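Local coordinates for CELL division inhibitor (Pyrococcus furiosus, PDB 1G3Q), which binds ADP and magnesium and, as a MinD-type P-loop ATPase of the cell division apparatus, probably hydrolyses ATP, at residues 1-6 against 231-236. Numbering follows the deposited sequence.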
loop_
_atom_site.group_PDB
_atom_site.type_symbol
_atom_site.label_atom_id
_atom_site.label_comp_id
_atom_site.label_asym_id
_atom_site.label_seq_id
_atom_site.Cartn_x
_atom_site.Cartn_y
_atom_site.Cartn_z
ATOM N N MET A 1 -3.147 -12.561 13.039
ATOM C CA MET A 1 -4.320 -12.323 12.145
ATOM C C MET A 1 -4.037 -12.820 10.729
ATOM O O MET A 1 -4.855 -13.515 10.131
ATOM C CB MET A 1 -4.667 -10.830 12.121
ATOM C CG MET A 1 -5.177 -10.305 13.458
ATOM S SD MET A 1 -5.381 -8.508 13.521
ATOM C CE MET A 1 -6.966 -8.302 12.646
ATOM N N GLY A 2 -2.871 -12.459 10.201
ATOM C CA GLY A 2 -2.496 -12.884 8.867
ATOM C C GLY A 2 -3.354 -12.334 7.742
ATOM O O GLY A 2 -3.669 -13.060 6.800
ATOM N N ARG A 3 -3.741 -11.064 7.830
ATOM C CA ARG A 3 -4.548 -10.447 6.781
ATOM C C ARG A 3 -3.646 -9.827 5.717
ATOM O O ARG A 3 -2.866 -8.913 6.004
ATOM C CB ARG A 3 -5.460 -9.361 7.358
ATOM C CG ARG A 3 -6.577 -9.884 8.250
ATOM C CD ARG A 3 -7.372 -8.740 8.863
ATOM N NE ARG A 3 -8.066 -7.932 7.862
ATOM C CZ ARG A 3 -8.693 -6.792 8.135
ATOM N NH1 ARG A 3 -8.709 -6.327 9.374
ATOM N NH2 ARG A 3 -9.300 -6.113 7.173
ATOM N N ILE A 4 -3.755 -10.321 4.489
ATOM C CA ILE A 4 -2.943 -9.805 3.393
ATOM C C ILE A 4 -3.790 -8.847 2.564
ATOM O O ILE A 4 -4.738 -9.251 1.884
ATOM C CB ILE A 4 -2.407 -10.953 2.516
ATOM C CG1 ILE A 4 -1.730 -12.001 3.408
ATOM C CG2 ILE A 4 -1.392 -10.412 1.502
ATOM C CD1 ILE A 4 -1.086 -13.155 2.643
ATOM N N ILE A 5 -3.440 -7.569 2.632
ATOM C CA ILE A 5 -4.179 -6.531 1.935
ATOM C C ILE A 5 -3.388 -5.850 0.822
ATOM O O ILE A 5 -2.311 -5.296 1.060
ATOM C CB ILE A 5 -4.630 -5.446 2.930
ATOM C CG1 ILE A 5 -5.364 -6.094 4.112
ATOM C CG2 ILE A 5 -5.511 -4.432 2.223
ATOM C CD1 ILE A 5 -5.782 -5.102 5.198
ATOM N N SER A 6 -3.930 -5.885 -0.390
ATOM C CA SER A 6 -3.280 -5.244 -1.525
ATOM C C SER A 6 -3.735 -3.789 -1.614
ATOM O O SER A 6 -4.934 -3.504 -1.621
ATOM C CB SER A 6 -3.629 -5.975 -2.826
ATOM O OG SER A 6 -3.160 -7.313 -2.803
ATOM N N GLU A 231 -8.188 2.437 12.137
ATOM C CA GLU A 231 -9.270 1.990 13.005
ATOM C C GLU A 231 -10.304 1.246 12.160
ATOM O O GLU A 231 -10.739 0.152 12.517
ATOM C CB GLU A 231 -9.924 3.192 13.690
ATOM C CG GLU A 231 -10.827 2.828 14.859
ATOM C CD GLU A 231 -11.610 4.017 15.384
ATOM O OE1 GLU A 231 -11.039 5.130 15.440
ATOM O OE2 GLU A 231 -12.792 3.839 15.750
ATOM N N GLU A 232 -10.685 1.843 11.032
ATOM C CA GLU A 232 -11.666 1.235 10.136
ATOM C C GLU A 232 -11.206 -0.113 9.589
ATOM O O GLU A 232 -11.981 -1.070 9.548
ATOM C CB GLU A 232 -11.975 2.172 8.965
ATOM C CG GLU A 232 -12.797 3.395 9.329
ATOM C CD GLU A 232 -14.123 3.033 9.980
ATOM O OE1 GLU A 232 -14.797 2.101 9.487
ATOM O OE2 GLU A 232 -14.493 3.688 10.980
ATOM N N ILE A 233 -9.950 -0.183 9.157
ATOM C CA ILE A 233 -9.396 -1.421 8.616
ATOM C C ILE A 233 -9.538 -2.554 9.629
ATOM O O ILE A 233 -9.901 -3.677 9.270
ATOM C CB ILE A 233 -7.897 -1.254 8.253
ATOM C CG1 ILE A 233 -7.749 -0.275 7.085
ATOM C CG2 ILE A 233 -7.282 -2.602 7.909
ATOM C CD1 ILE A 233 -8.468 -0.705 5.826
ATOM N N GLU A 234 -9.257 -2.259 10.894
ATOM C CA GLU A 234 -9.362 -3.267 11.941
ATOM C C GLU A 234 -10.800 -3.737 12.125
ATOM O O GLU A 234 -11.048 -4.922 12.351
ATOM C CB GLU A 234 -8.841 -2.722 13.272
ATOM C CG GLU A 234 -7.367 -2.369 13.274
ATOM C CD GLU A 234 -6.833 -2.177 14.679
ATOM O OE1 GLU A 234 -7.448 -1.408 15.446
ATOM O OE2 GLU A 234 -5.803 -2.796 15.020
ATOM N N LYS A 235 -11.744 -2.806 12.028
ATOM C CA LYS A 235 -13.160 -3.123 12.190
ATOM C C LYS A 235 -13.688 -4.071 11.116
ATOM O O LYS A 235 -14.567 -4.896 11.380
ATOM C CB LYS A 235 -13.996 -1.844 12.173
ATOM C CG LYS A 235 -13.852 -0.974 13.406
ATOM C CD LYS A 235 -14.768 0.237 13.313
ATOM C CE LYS A 235 -14.734 1.064 14.588
ATOM N NZ LYS A 235 -15.617 2.261 14.493
ATOM N N LEU A 236 -13.155 -3.947 9.905
ATOM C CA LEU A 236 -13.587 -4.784 8.794
ATOM C C LEU A 236 -13.033 -6.199 8.865
ATOM O O LEU A 236 -13.255 -7.003 7.959
ATOM C CB LEU A 236 -13.185 -4.140 7.467
ATOM C CG LEU A 236 -13.793 -2.763 7.201
ATOM C CD1 LEU A 236 -13.249 -2.214 5.894
ATOM C CD2 LEU A 236 -15.312 -2.868 7.155
#
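In the layered alpha-beta-alpha fold of this P-loop ATPase, Arg3 on the central strand 3-8 reaches across to the carboxyl end of helix 221-235, which packs over the sheet, and holds the carbonyl of Ile233. The short segments 3-6 and 231-235 lie 12.2 Å apart at their axes and run at 125° to one another, a separation bridged by side chains rather than by backbone. A bend at chi3 (64°) turns NE of Arg3 out of the extended line of the chain; the NH1/NH2 end of the guanidinium faces Ile233 O. NH1 gives the shorter and straighter bond, 2.9 Å to Ile233 O with an N-H...O angle of 158°. NH2 adds a more bent one, 3.3 Å to the same Ile233 O. The oxygen lies in the guanidinium plane, yet both nitrogens stand off the same face of the carbonyl plane. Two residues on along the strand, Ile5 CD1 touches Ile233 CG2 at 4.0 Å, the two side chains slanting across each other, while Phe114 of the neighbouring strand 114-118 packs on Arg3 and Ile233, and Leu166 of strand 164-173 on Arg3 and Ile5. NH2 also pairs with Glu136, a salt bridge that ties the same guanidinium to strand 136-141. An alanine in place of Arg3 would probably leave Ile233 O without its two arginine donors and Glu136 without this positive partner. Since carbonyls at a helix C-terminus carry partial negative charge, the buried charge of Arg3 is likely to be favoured by its two partners, Ile233 O and Glu136.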